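Local coordinates for penicillin-binding protein 2B (Streptococcus pneumoniae, PDB 2WAD) that probably forms the peptide cross-links between glycan strands of cell-wall peptidoglycan as a penicillin-binding transpeptidase of the elongation machinery, at residues 281-286 and 294-299; 79-84 and 216-221; 409-414 and 448-453; 439-444 and 597-602; 492-497 and 544-549. All blocks are in the same frame, centred on the assembly; numbering follows the deposited sequence.

How the contacts relate
Contacts 1 and 2 both pair antiparallel strands in the N-terminal part of the chain, with centres about 19 Å apart: contact 1 is a surface hairpin, contact 2 a more covered pairing with mostly serines on one side and aliphatic groups on the other. Contacts 3 and 4, partly buried and buried, lie in the transpeptidase domain near Ser386, the probable nucleophile, centres about 69 to 77 Å from those of the first two. They hold successive helices and meet where Asp410 OD2 probably bonds Ser444 OG; side chains, waters and a backbone bond join helices to loops there. Contact 5, buried near the chain's centre, uses one carboxylate to grip backbone N-H groups.

Contact 1: 281-286 and 294-299. Unlike the reference sequence in segment 281-286: Pro281 (reference Ser). Unlike the reference sequence in segment 294-299: Glu297 (reference Asp), Asn298 (reference Thr).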
# COMPACT_ATOMS: atom_id res chain seq x y z
N PRO A 281 -13.23 26.29 -1.96
CA PRO A 281 -14.07 27.49 -1.89
C PRO A 281 -15.43 27.26 -2.55
O PRO A 281 -15.53 26.58 -3.58
CB PRO A 281 -13.26 28.56 -2.64
CG PRO A 281 -11.86 28.08 -2.64
CD PRO A 281 -11.94 26.56 -2.63
N VAL A 282 -16.48 27.81 -1.94
CA VAL A 282 -17.85 27.72 -2.45
C VAL A 282 -18.46 29.12 -2.51
O VAL A 282 -18.32 29.91 -1.58
CB VAL A 282 -18.74 26.82 -1.56
CG1 VAL A 282 -20.21 27.06 -1.87
CG2 VAL A 282 -18.40 25.34 -1.71
N LYS A 283 -19.14 29.42 -3.61
CA LYS A 283 -19.73 30.73 -3.81
C LYS A 283 -21.16 30.57 -4.29
O LYS A 283 -21.54 29.51 -4.81
CB LYS A 283 -18.94 31.51 -4.87
CG LYS A 283 -17.53 31.86 -4.44
CD LYS A 283 -16.88 32.91 -5.34
CE LYS A 283 -15.83 33.70 -4.57
NZ LYS A 283 -15.08 32.84 -3.59
N GLU A 284 -21.97 31.61 -4.12
CA GLU A 284 -23.24 31.66 -4.82
C GLU A 284 -23.28 32.90 -5.71
O GLU A 284 -22.96 34.00 -5.26
CB GLU A 284 -24.43 31.51 -3.88
CG GLU A 284 -24.58 30.07 -3.39
CD GLU A 284 -25.84 29.79 -2.58
OE1 GLU A 284 -26.74 30.66 -2.53
OE2 GLU A 284 -25.91 28.68 -2.00
N ILE A 285 -23.62 32.69 -6.97
CA ILE A 285 -23.72 33.77 -7.94
C ILE A 285 -25.19 34.17 -8.05
O ILE A 285 -26.07 33.33 -8.30
CB ILE A 285 -23.11 33.37 -9.31
CG1 ILE A 285 -21.59 33.28 -9.22
CG2 ILE A 285 -23.42 34.42 -10.38
CD1 ILE A 285 -21.09 31.98 -8.70
N HIS A 286 -25.46 35.45 -7.83
CA HIS A 286 -26.83 35.96 -7.83
C HIS A 286 -27.16 36.55 -9.20
O HIS A 286 -26.35 37.30 -9.76
CB HIS A 286 -27.03 36.97 -6.70
CG HIS A 286 -27.07 36.33 -5.34
ND1 HIS A 286 -25.95 36.17 -4.56
CD2 HIS A 286 -28.10 35.78 -4.64
CE1 HIS A 286 -26.27 35.55 -3.44
NE2 HIS A 286 -27.57 35.30 -3.47
N GLU A 294 -25.24 39.09 -11.41
CA GLU A 294 -25.40 40.38 -10.73
C GLU A 294 -24.47 40.54 -9.53
O GLU A 294 -24.14 41.66 -9.15
CB GLU A 294 -26.84 40.53 -10.24
CG GLU A 294 -27.25 41.95 -10.01
CD GLU A 294 -28.70 42.04 -9.60
OE1 GLU A 294 -29.12 41.16 -8.81
OE2 GLU A 294 -29.41 42.95 -10.09
N SER A 295 -24.04 39.41 -8.96
CA SER A 295 -23.47 39.39 -7.62
C SER A 295 -22.71 38.08 -7.36
O SER A 295 -23.10 37.02 -7.86
CB SER A 295 -24.60 39.54 -6.59
OG SER A 295 -24.13 40.07 -5.37
N VAL A 296 -21.64 38.17 -6.58
CA VAL A 296 -20.80 37.02 -6.24
C VAL A 296 -20.73 36.90 -4.72
O VAL A 296 -19.92 37.57 -4.07
CB VAL A 296 -19.37 37.17 -6.80
CG1 VAL A 296 -18.49 36.02 -6.36
CG2 VAL A 296 -19.37 37.28 -8.32
N GLU A 297 -21.60 36.07 -4.15
CA GLU A 297 -21.66 35.89 -2.70
C GLU A 297 -20.96 34.58 -2.27
O GLU A 297 -21.38 33.48 -2.63
CB GLU A 297 -23.12 35.93 -2.22
CG GLU A 297 -23.34 35.67 -0.73
CD GLU A 297 -24.60 34.84 -0.42
OE1 GLU A 297 -25.12 34.97 0.71
OE2 GLU A 297 -25.06 34.06 -1.28
N ASN A 298 -19.88 34.71 -1.50
CA ASN A 298 -19.16 33.53 -1.02
C ASN A 298 -19.85 32.87 0.17
O ASN A 298 -20.56 33.52 0.94
CB ASN A 298 -17.71 33.90 -0.66
CG ASN A 298 -17.63 35.02 0.35
OD1 ASN A 298 -18.30 34.99 1.39
ND2 ASN A 298 -16.82 36.03 0.05
N ILE A 299 -19.65 31.56 0.30
CA ILE A 299 -20.27 30.79 1.37
C ILE A 299 -19.19 30.09 2.20
O ILE A 299 -19.24 30.10 3.43
CB ILE A 299 -21.31 29.80 0.81
CG1 ILE A 299 -22.54 30.55 0.29
CG2 ILE A 299 -21.70 28.74 1.84
CD1 ILE A 299 -23.74 29.67 0.01
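A beta hairpin made of strands 282-287 and 293-298 sets Glu284 against Glu297 and His286 against Ser295 as antiparallel hydrogen-bonded pairs. Glu297 N gives its hydrogen to Glu284 O at 2.7 Å; the return bond, Glu284 N to Glu297 O, is modelled so short that its length is doubtful. His286 N meets Ser295 O at 2.8 Å, approaching from above the plane of that carbonyl. Beyond it His286 O receives Glu294 N at 2.7 Å and, weakly, Ser295 N, so that two residues face one in a classic beta bulge. The bulge adjoins the turn that carries Asp288, His290 and Asp292, the ligands of a zinc ion. At the open end Ile299 N closes onto Val282 O at 2.8 Å.

One side of the hairpin bears Lys283, Ile285, Val296 and Asn298. In Lys283 CD is anti to CA (chi2 -166°) and rests against Val296 CG1 at 3.6 Å, and the bend at the end of the chain brings NZ beside Asn298 CB. The other side carries His286 CB against Ser295 CB at 3.5 Å, while Glu297 CB lies in the plane of the imidazole at its CE1 edge. His286 ND1 is buried here without a partner. Glu284 and Glu297 run side by side in the same direction with carboxylate planes 76° apart, though the placing of the Glu297 carboxylate is doubtful. Ile299 CD1 packs on Glu284 CG. Across its other edge, strand 282-287 pairs with strand 51-55.

Contact 2: 79-84 and 216-221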
# COMPACT_ATOMS: atom_id res chain seq x y z
N VAL A 79 -0.98 29.16 -16.40
CA VAL A 79 -1.95 28.40 -17.18
C VAL A 79 -2.98 29.34 -17.81
O VAL A 79 -3.28 30.39 -17.26
CB VAL A 79 -2.66 27.36 -16.26
CG1 VAL A 79 -4.09 27.12 -16.66
CG2 VAL A 79 -1.89 26.03 -16.22
N VAL A 80 -3.51 28.97 -18.98
CA VAL A 80 -4.68 29.66 -19.51
C VAL A 80 -5.94 29.11 -18.84
O VAL A 80 -6.19 27.90 -18.91
CB VAL A 80 -4.82 29.55 -21.04
CG1 VAL A 80 -6.10 30.25 -21.50
CG2 VAL A 80 -3.61 30.19 -21.72
N SER A 81 -6.71 29.99 -18.21
CA SER A 81 -7.94 29.60 -17.51
C SER A 81 -9.14 30.16 -18.26
O SER A 81 -9.05 31.25 -18.84
CB SER A 81 -7.98 30.17 -16.09
OG SER A 81 -7.30 29.33 -15.19
N PHE A 82 -10.25 29.41 -18.24
CA PHE A 82 -11.51 29.89 -18.81
C PHE A 82 -12.63 29.85 -17.78
O PHE A 82 -12.90 28.81 -17.18
CB PHE A 82 -11.92 29.05 -20.02
CG PHE A 82 -13.20 29.51 -20.66
CD1 PHE A 82 -13.32 30.80 -21.17
CD2 PHE A 82 -14.29 28.65 -20.78
CE1 PHE A 82 -14.48 31.22 -21.78
CE2 PHE A 82 -15.47 29.08 -21.39
CZ PHE A 82 -15.56 30.36 -21.89
N THR A 83 -13.27 30.99 -17.57
CA THR A 83 -14.41 31.09 -16.67
C THR A 83 -15.64 31.27 -17.54
O THR A 83 -15.71 32.21 -18.32
CB THR A 83 -14.23 32.30 -15.76
OG1 THR A 83 -13.28 31.93 -14.75
CG2 THR A 83 -15.55 32.70 -15.09
N ARG A 84 -16.59 30.34 -17.45
CA ARG A 84 -17.71 30.35 -18.38
C ARG A 84 -18.94 31.07 -17.83
O ARG A 84 -19.19 31.04 -16.62
CB ARG A 84 -18.09 28.93 -18.81
CG ARG A 84 -19.10 28.89 -19.94
CD ARG A 84 -19.58 27.47 -20.10
NE ARG A 84 -20.60 27.27 -21.14
CZ ARG A 84 -20.74 26.10 -21.75
NH1 ARG A 84 -19.93 25.10 -21.43
NH2 ARG A 84 -21.67 25.91 -22.66
N SER A 216 -8.24 34.24 -19.09
CA SER A 216 -7.23 34.95 -18.31
C SER A 216 -6.07 34.00 -18.05
O SER A 216 -6.19 32.79 -18.21
CB SER A 216 -7.83 35.47 -17.00
OG SER A 216 -7.77 34.46 -15.98
N ILE A 217 -4.92 34.56 -17.67
CA ILE A 217 -3.81 33.75 -17.18
C ILE A 217 -3.95 33.63 -15.67
O ILE A 217 -4.31 34.60 -15.01
CB ILE A 217 -2.44 34.40 -17.53
CG1 ILE A 217 -2.21 34.45 -19.05
CG2 ILE A 217 -1.30 33.68 -16.83
CD1 ILE A 217 -1.96 33.09 -19.68
N SER A 218 -3.71 32.44 -15.14
CA SER A 218 -3.55 32.26 -13.70
C SER A 218 -2.63 31.07 -13.44
O SER A 218 -2.07 30.48 -14.37
CB SER A 218 -4.90 32.11 -12.99
OG SER A 218 -5.51 30.87 -13.28
N THR A 219 -2.49 30.71 -12.17
CA THR A 219 -1.53 29.69 -11.76
C THR A 219 -2.27 28.46 -11.25
O THR A 219 -3.26 28.60 -10.56
CB THR A 219 -0.66 30.20 -10.59
OG1 THR A 219 -1.41 30.10 -9.38
CG2 THR A 219 -0.24 31.66 -10.82
N SER A 220 -1.77 27.27 -11.59
CA SER A 220 -2.33 25.99 -11.13
C SER A 220 -1.28 25.16 -10.35
O SER A 220 -0.37 25.74 -9.76
CB SER A 220 -2.85 25.22 -12.34
OG SER A 220 -3.57 24.06 -11.96
N TRP A 221 -1.42 23.83 -10.32
CA TRP A 221 -0.42 22.93 -9.72
C TRP A 221 -0.14 21.64 -10.49
O TRP A 221 -1.04 21.04 -11.09
CB TRP A 221 -0.80 22.45 -8.31
CG TRP A 221 -1.19 23.49 -7.36
CD1 TRP A 221 -0.36 24.30 -6.63
CD2 TRP A 221 -2.52 23.85 -7.00
NE1 TRP A 221 -1.11 25.15 -5.85
CE2 TRP A 221 -2.44 24.90 -6.06
CE3 TRP A 221 -3.78 23.39 -7.39
CZ2 TRP A 221 -3.57 25.50 -5.51
CZ3 TRP A 221 -4.91 23.99 -6.85
CH2 TRP A 221 -4.80 25.03 -5.91
O HOH W 1 -10.61 32.75 -16.46
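Four backbone hydrogen bonds tie Val79 to Ser218 and Ser81 to Ser216, two antiparallel hydrogen-bonded pairs with Val80 and Ile217 as the non-hydrogen-bonded pair between them. Val79 N reaches Ser218 O at 2.7 Å and Ser218 N returns to Val79 O at 3.0 Å. In the second pair Ser81 N donates to Ser216 O at 2.8 Å, almost straight at hydrogen, and Ser216 N donates to Ser81 O. Ile217 CA adds a C-H contact to Val79 O at 3.4 Å. The N-to-C directions of the short segments are 114° apart, well short of antiparallel.

Hydroxyls add a second layer on the face shared by Val79, Ser81, Ser216 and Ser218. Ser218 OG sits between its own backbone N and carbonyl carbon (chi1 71°), and from there it meets Ser81 OG at 3.0 Å in a hydrogen bond whose donor could be either. A water hydrogen-bonded to Thr83 OG1 also makes weak bonds to Ser81 O and Ser216 OG, joining Thr83 to the Ser81-Ser216 pair.

The apolar contacts are few. On the reverse face Val80 CG2 and Ile217 CD1 touch at 3.9 Å, their side chains crossing at a slant. On the serine-bearing face, Val79 CG2 lies 4.1 Å from Ser220 CB.

Strand 72-83 is the middle strand of this antiparallel sheet: strand 215-225 flanks it here, and strand 189-191 flanks its other edge, with Thr189 beside Ser81. Helix 199-208 covers the aliphatic face, its Ile205 against both Val80 and Ile217.

Contact 3: 409-414 and 448-453. Unlike the reference sequence in segment 409-414: Pro412 (reference Ser). Unlike the reference sequence in segment 448-453: Val448 (reference Met).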
# COMPACT_ATOMS: atom_id res chain seq x y z
N THR A 409 8.08 -36.79 22.75
CA THR A 409 9.29 -37.42 22.27
C THR A 409 9.60 -36.84 20.88
O THR A 409 8.79 -36.92 19.95
CB THR A 409 9.12 -38.95 22.17
OG1 THR A 409 8.74 -39.45 23.45
CG2 THR A 409 10.42 -39.64 21.71
N ASP A 410 10.80 -36.29 20.76
CA ASP A 410 11.34 -35.98 19.45
C ASP A 410 11.82 -37.29 18.84
O ASP A 410 12.71 -37.95 19.39
CB ASP A 410 12.50 -34.98 19.59
CG ASP A 410 12.89 -34.36 18.27
OD1 ASP A 410 13.26 -35.09 17.33
OD2 ASP A 410 12.80 -33.12 18.18
N GLN A 411 11.20 -37.67 17.73
CA GLN A 411 11.49 -38.90 16.98
C GLN A 411 11.08 -38.64 15.54
O GLN A 411 10.29 -37.72 15.27
CB GLN A 411 10.66 -40.06 17.55
CG GLN A 411 9.17 -39.69 17.63
CD GLN A 411 8.34 -40.68 18.42
OE1 GLN A 411 8.54 -41.89 18.31
NE2 GLN A 411 7.39 -40.18 19.22
N PRO A 412 11.61 -39.43 14.59
CA PRO A 412 11.10 -39.28 13.22
C PRO A 412 9.61 -39.61 13.24
O PRO A 412 9.19 -40.43 14.04
CB PRO A 412 11.87 -40.34 12.42
CG PRO A 412 12.98 -40.85 13.32
CD PRO A 412 12.60 -40.51 14.74
N ILE A 413 8.82 -38.99 12.37
CA ILE A 413 7.39 -39.19 12.38
C ILE A 413 7.10 -40.00 11.14
O ILE A 413 7.42 -39.57 10.04
CB ILE A 413 6.61 -37.87 12.28
CG1 ILE A 413 6.95 -36.91 13.43
CG2 ILE A 413 5.13 -38.14 12.05
CD1 ILE A 413 6.94 -37.51 14.81
N VAL A 414 6.51 -41.18 11.33
CA VAL A 414 6.31 -42.11 10.23
C VAL A 414 4.84 -42.49 10.09
O VAL A 414 4.30 -43.21 10.93
CB VAL A 414 7.17 -43.40 10.41
CG1 VAL A 414 7.04 -44.27 9.16
CG2 VAL A 414 8.63 -43.04 10.62
N VAL A 448 5.77 -30.27 16.52
CA VAL A 448 4.67 -29.58 15.87
C VAL A 448 3.84 -30.51 14.99
O VAL A 448 2.67 -30.25 14.77
CB VAL A 448 5.11 -28.34 15.04
CG1 VAL A 448 5.51 -27.18 15.96
CG2 VAL A 448 6.19 -28.69 14.02
N VAL A 449 4.47 -31.54 14.44
CA VAL A 449 3.76 -32.55 13.67
C VAL A 449 2.88 -33.42 14.59
O VAL A 449 1.73 -33.72 14.26
CB VAL A 449 4.74 -33.41 12.84
CG1 VAL A 449 4.02 -34.61 12.26
CG2 VAL A 449 5.32 -32.59 11.69
N GLN A 450 3.40 -33.82 15.74
CA GLN A 450 2.60 -34.49 16.76
C GLN A 450 1.48 -33.59 17.28
O GLN A 450 0.35 -34.04 17.41
CB GLN A 450 3.48 -35.00 17.91
CG GLN A 450 4.27 -36.25 17.55
CD GLN A 450 5.22 -36.70 18.66
OE1 GLN A 450 4.97 -37.70 19.32
NE2 GLN A 450 6.34 -35.98 18.83
N THR A 451 1.76 -32.32 17.54
CA THR A 451 0.71 -31.37 17.87
C THR A 451 -0.40 -31.29 16.82
O THR A 451 -1.57 -31.37 17.20
CB THR A 451 1.24 -29.95 18.12
OG1 THR A 451 2.16 -29.96 19.21
CG2 THR A 451 0.10 -29.00 18.45
N ALA A 452 -0.05 -31.11 15.54
CA ALA A 452 -1.06 -31.09 14.47
C ALA A 452 -1.89 -32.38 14.39
O ALA A 452 -3.11 -32.33 14.27
CB ALA A 452 -0.43 -30.80 13.09
N LEU A 453 -1.24 -33.54 14.39
CA LEU A 453 -2.01 -34.78 14.40
C LEU A 453 -3.05 -34.74 15.54
O LEU A 453 -4.17 -35.22 15.38
CB LEU A 453 -1.09 -35.99 14.55
CG LEU A 453 -1.75 -37.37 14.49
CD1 LEU A 453 -2.23 -37.67 13.09
CD2 LEU A 453 -0.80 -38.45 14.98
O HOH W 2 5.64 -38.03 21.90
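Gln450 reaches out from helix 445-455 to the backbone of Thr409, while the same helix presents Val449 to Ile413. With CG anti to the carbonyl carbon (chi1 -75°) and the chain extended beyond it, the Gln450 amide comes alongside the end of strand 408-410. NE2 donates to Thr409 O at 2.9 Å, tilted from the carbonyl plane. OE1, on the other branch, takes a hydrogen from a water at 2.7 Å, and that water accepts from Thr409 N. Both backbone groups of Thr409 are thus gripped by one side chain, one directly and one through water. NE2 also bonds Ala446 O within its own helix, which helps fix the rotation of the amide.

Gln411 runs nearly perpendicular to Gln450, their amide planes 78° apart, with Gln411 NE2 3.5 Å from Gln450 OE1. Ile413 and Val449 instead lie alongside, pointing opposite ways: Ile413 CG2 lies 3.7 Å from Val449 CG1. Ile413 CD1 then reaches Gln450 CG at 4.0 Å, so the aliphatic stem of the glutamine continues the apolar patch.

The contact fastens a loop to the helix that follows Ser443 and Ser444 in the transpeptidase domain, Val449 being about 10 Å from Ser386 between side chains. Strand 408-410 pairs with strand 432-434, and helix 509-515 packs on Val449 through Ile513.

Contact 4: 439-444 and 597-602. Unlike the reference sequence in segment 597-602: Pro597 (reference Gly).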
# COMPACT_ATOMS: atom_id res chain seq x y z
N ALA A 439 11.44 -27.42 22.03
CA ALA A 439 10.93 -27.49 20.67
C ALA A 439 11.16 -26.21 19.87
O ALA A 439 11.53 -26.25 18.71
CB ALA A 439 9.44 -27.87 20.64
N LEU A 440 10.94 -25.07 20.50
CA LEU A 440 11.21 -23.80 19.82
C LEU A 440 12.72 -23.57 19.70
O LEU A 440 13.22 -23.19 18.62
CB LEU A 440 10.50 -22.65 20.53
CG LEU A 440 8.97 -22.61 20.34
CD1 LEU A 440 8.27 -21.61 21.24
CD2 LEU A 440 8.57 -22.30 18.90
N GLU A 441 13.45 -23.83 20.79
CA GLU A 441 14.91 -23.63 20.82
C GLU A 441 15.64 -24.40 19.73
O GLU A 441 16.53 -23.84 19.07
CB GLU A 441 15.50 -23.95 22.20
CG GLU A 441 17.02 -23.79 22.28
CD GLU A 441 17.58 -24.09 23.68
OE1 GLU A 441 16.80 -24.39 24.61
OE2 GLU A 441 18.82 -24.01 23.86
N TYR A 442 15.22 -25.65 19.51
CA TYR A 442 15.83 -26.56 18.54
C TYR A 442 15.17 -26.60 17.17
O TYR A 442 15.72 -27.18 16.21
CB TYR A 442 15.84 -27.99 19.07
CG TYR A 442 16.34 -28.18 20.48
CD1 TYR A 442 17.21 -27.26 21.07
CD2 TYR A 442 15.96 -29.29 21.21
CE1 TYR A 442 17.66 -27.45 22.38
CE2 TYR A 442 16.42 -29.49 22.51
CZ TYR A 442 17.25 -28.57 23.09
OH TYR A 442 17.67 -28.79 24.40
N SER A 443 14.01 -25.97 17.06
CA SER A 443 13.22 -26.01 15.83
C SER A 443 12.80 -27.43 15.50
O SER A 443 12.97 -27.90 14.38
CB SER A 443 13.94 -25.35 14.65
OG SER A 443 13.02 -24.89 13.66
N SER A 444 12.25 -28.12 16.49
CA SER A 444 11.83 -29.50 16.32
C SER A 444 10.61 -29.61 15.42
O SER A 444 9.55 -29.04 15.72
CB SER A 444 11.49 -30.10 17.69
OG SER A 444 10.76 -31.30 17.52
N PRO A 597 24.06 -27.98 21.79
CA PRO A 597 24.45 -28.15 20.39
C PRO A 597 23.28 -27.97 19.41
O PRO A 597 23.51 -27.79 18.20
CB PRO A 597 25.02 -29.57 20.33
CG PRO A 597 24.97 -30.12 21.74
CD PRO A 597 24.31 -29.15 22.65
N LEU A 598 22.04 -27.96 19.91
CA LEU A 598 20.86 -27.83 19.05
C LEU A 598 20.25 -26.44 19.07
O LEU A 598 19.26 -26.18 18.39
CB LEU A 598 19.78 -28.88 19.38
CG LEU A 598 20.22 -30.33 19.25
CD1 LEU A 598 19.14 -31.30 19.71
CD2 LEU A 598 20.66 -30.63 17.82
N THR A 599 20.81 -25.55 19.89
CA THR A 599 20.36 -24.18 19.90
C THR A 599 20.56 -23.58 18.51
O THR A 599 21.66 -23.64 17.94
CB THR A 599 21.14 -23.35 20.92
OG1 THR A 599 20.79 -23.80 22.24
CG2 THR A 599 20.77 -21.86 20.78
N THR A 600 19.49 -23.00 17.96
CA THR A 600 19.51 -22.61 16.56
C THR A 600 19.83 -21.13 16.32
O THR A 600 20.16 -20.75 15.19
CB THR A 600 18.15 -22.89 15.87
OG1 THR A 600 17.10 -22.26 16.63
CG2 THR A 600 17.89 -24.41 15.76
N GLY A 601 19.74 -20.29 17.34
CA GLY A 601 19.80 -18.86 17.07
C GLY A 601 20.79 -17.97 17.80
O GLY A 601 20.55 -16.75 17.93
N ARG A 602 21.91 -18.53 18.26
CA ARG A 602 22.92 -17.69 18.90
C ARG A 602 23.44 -16.56 18.00
O ARG A 602 23.92 -15.53 18.50
CB ARG A 602 24.08 -18.55 19.46
CG ARG A 602 23.68 -19.36 20.70
CD ARG A 602 24.83 -20.23 21.20
NE ARG A 602 25.16 -21.27 20.23
CZ ARG A 602 24.96 -22.57 20.43
NH1 ARG A 602 24.46 -23.02 21.57
NH2 ARG A 602 25.27 -23.44 19.47
O HOH W 3 14.66 -21.89 16.25
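Glu441 stands with CG anti to its backbone N (chi1 179°) and its chain extended, which carries the carboxylate out to Thr599; in Thr600 the hydroxyl lies between backbone N and carbonyl carbon (chi1 54°) and faces the main chain of the same glutamate. Thr599 OG1 donates at 2.6 Å to Glu441 OE2, which accepts on its anti lone pair, away from the other carboxylate oxygen. Thr599 OG1 is also bonded to Ser596 N.

Glu441 O takes Thr600 N at 3.3 Å. Thr600 OG1 lies 3.0 Å from that same oxygen, but its proton also has another acceptor within reach, and a water bonded to OG1 passes a hydrogen to Leu440 O. Thr600 CG2 turns to Tyr442 O at 3.5 Å. Leu598 CB sits over one face of the Tyr442 ring in a CH-pi contact, 3.9 Å from the ring centroid and offset toward the rim at CD1; the two side chains are roughly perpendicular.

All this surrounds the end of helix 436-442, closed by a Schellman motif with Ser443 at its positive-phi position and Ser444 N bonded to Ala439 O. Ser443 OG bonds Lys615 NZ and Ser386 OG, and Ser443 O bonds Lys389 NZ, an arrangement consistent with the SxN serine of penicillin-recognising enzymes. The loop after helix 578-593 supplies Thr600 N to Glu441 O, and a water link to Leu440 O, in the last turn before that serine, and the bond from Thr599 OG1 would probably help stabilise negative charge on the buried Glu441 carboxylate.

Contact 5: 492-497 and 544-549; sequences GIDLPD and PHIVEG. Unlike the reference sequence in segment 544-549: His545 (reference Arg).
The carboxylate of Asp494, a residue at the centre of an inverse gamma turn, meets two successive peptide N-H groups, of Ile546 and Val547, each oxygen presenting its syn lone pair. OD1 receives Ile546 N at 2.9 Å and OD2 receives Val547 N at 3.1 Å, both fairly straight, 160° and 162° at hydrogen; a second, weak bond runs from Ile546 N to OD2. The other flat group, the His545 ring, has Val547 C at its edge in plane, and ND1 donates to Val547 O at 2.8 Å with the oxygen close to the ring plane.

In the turn Leu495 N bonds Ile493 O weakly, and the carboxylate is presented to the start of strand 547-553. CB of Asp494 points toward 544-549, and CG lies between backbone N and carbonyl carbon (chi1 53°). OD2 has a further partner in Tyr272 OH, so a residue from the dimerisation-domain range joins two transpeptidase segments at one carboxylate. The paired N-H groups and the tyrosine hydroxyl probably favour a charged Asp494.

Aliphatic contacts lie beside the carboxylate. Ile546 CD1 is touched by Ile493 CD1 at 3.8 Å and by Leu495 CG at 3.8 Å, the leucine set almost square to Ile546. Pro544 CG packs against Ile493 CB, and Met526 of helix 525-536 lies against both residues. Strand 307-310 borders the strand that follows, with Ile308 and Leu310 against Val547. Where the segments first meet, a water donates to both Gly492 O and Pro544 O, and Ile493 CA points its hydrogen almost straight at Pro544 O, 3.3 Å away.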
# COMPACT_ATOMS: atom_id res chain seq x y z
N GLY A 492 -4.56 -5.34 8.26
CA GLY A 492 -5.12 -4.03 8.63
C GLY A 492 -4.28 -2.84 8.20
O GLY A 492 -4.55 -1.68 8.58
N ILE A 493 -3.21 -3.10 7.45
CA ILE A 493 -2.29 -2.01 7.12
C ILE A 493 -3.01 -0.94 6.29
O ILE A 493 -3.91 -1.27 5.51
CB ILE A 493 -1.04 -2.49 6.39
CG1 ILE A 493 0.03 -1.40 6.43
CG2 ILE A 493 -1.35 -2.94 4.98
CD1 ILE A 493 1.28 -1.78 5.73
N ASP A 494 -2.63 0.33 6.49
CA ASP A 494 -3.27 1.48 5.86
C ASP A 494 -2.82 1.71 4.40
O ASP A 494 -2.31 2.78 4.04
CB ASP A 494 -3.08 2.73 6.73
CG ASP A 494 -1.60 3.01 7.09
OD1 ASP A 494 -0.73 2.10 7.01
OD2 ASP A 494 -1.33 4.15 7.55
N LEU A 495 -3.01 0.69 3.57
CA LEU A 495 -2.78 0.80 2.13
C LEU A 495 -4.00 0.16 1.47
O LEU A 495 -4.62 -0.70 2.07
CB LEU A 495 -1.49 0.08 1.70
CG LEU A 495 -0.16 0.72 2.12
CD1 LEU A 495 1.03 -0.17 1.80
CD2 LEU A 495 0.04 2.12 1.56
N PRO A 496 -4.36 0.61 0.25
CA PRO A 496 -5.64 0.17 -0.32
C PRO A 496 -5.79 -1.34 -0.49
O PRO A 496 -6.86 -1.88 -0.22
CB PRO A 496 -5.71 0.88 -1.68
CG PRO A 496 -4.55 1.83 -1.74
CD PRO A 496 -3.76 1.75 -0.46
N ASP A 497 -4.72 -2.03 -0.88
CA ASP A 497 -4.79 -3.44 -1.25
C ASP A 497 -3.55 -4.25 -0.87
O ASP A 497 -2.50 -4.11 -1.50
CB ASP A 497 -5.03 -3.58 -2.75
CG ASP A 497 -5.30 -5.02 -3.18
OD1 ASP A 497 -5.98 -5.74 -2.42
OD2 ASP A 497 -4.83 -5.41 -4.27
N PRO A 544 -0.78 -2.60 11.58
CA PRO A 544 0.38 -1.80 11.25
C PRO A 544 -0.08 -0.52 10.56
O PRO A 544 -1.05 -0.53 9.81
CB PRO A 544 1.19 -2.68 10.28
CG PRO A 544 0.39 -3.90 10.02
CD PRO A 544 -0.97 -3.73 10.66
N HIS A 545 0.56 0.60 10.88
CA HIS A 545 0.12 1.86 10.30
C HIS A 545 1.37 2.64 9.92
O HIS A 545 2.32 2.72 10.71
CB HIS A 545 -0.88 2.64 11.19
CG HIS A 545 -0.35 3.05 12.54
ND1 HIS A 545 0.20 4.29 12.77
CD2 HIS A 545 -0.35 2.40 13.72
CE1 HIS A 545 0.55 4.38 14.05
NE2 HIS A 545 0.23 3.24 14.64
N ILE A 546 1.38 3.13 8.68
CA ILE A 546 2.50 3.86 8.13
C ILE A 546 2.37 5.35 8.45
O ILE A 546 3.36 6.08 8.54
CB ILE A 546 2.54 3.67 6.60
CG1 ILE A 546 2.74 2.20 6.23
CG2 ILE A 546 3.65 4.51 5.98
CD1 ILE A 546 2.25 1.81 4.84
N VAL A 547 1.12 5.81 8.60
CA VAL A 547 0.86 7.20 8.97
C VAL A 547 0.83 7.37 10.49
O VAL A 547 0.23 6.55 11.17
CB VAL A 547 -0.43 7.72 8.34
CG1 VAL A 547 -0.75 9.10 8.90
CG2 VAL A 547 -0.30 7.78 6.80
N GLU A 548 1.49 8.41 10.99
CA GLU A 548 1.62 8.64 12.43
C GLU A 548 0.58 9.63 12.93
O GLU A 548 0.06 9.48 14.04
CB GLU A 548 3.03 9.12 12.83
CG GLU A 548 3.23 9.49 14.32
CD GLU A 548 2.78 10.91 14.65
OE1 GLU A 548 2.35 11.17 15.80
OE2 GLU A 548 2.85 11.81 13.79
N GLY A 549 0.29 10.64 12.12
CA GLY A 549 -0.72 11.64 12.52
C GLY A 549 -1.18 12.53 11.37
O GLY A 549 -0.55 12.57 10.32
O HOH W 4 -3.75 0.56 9.54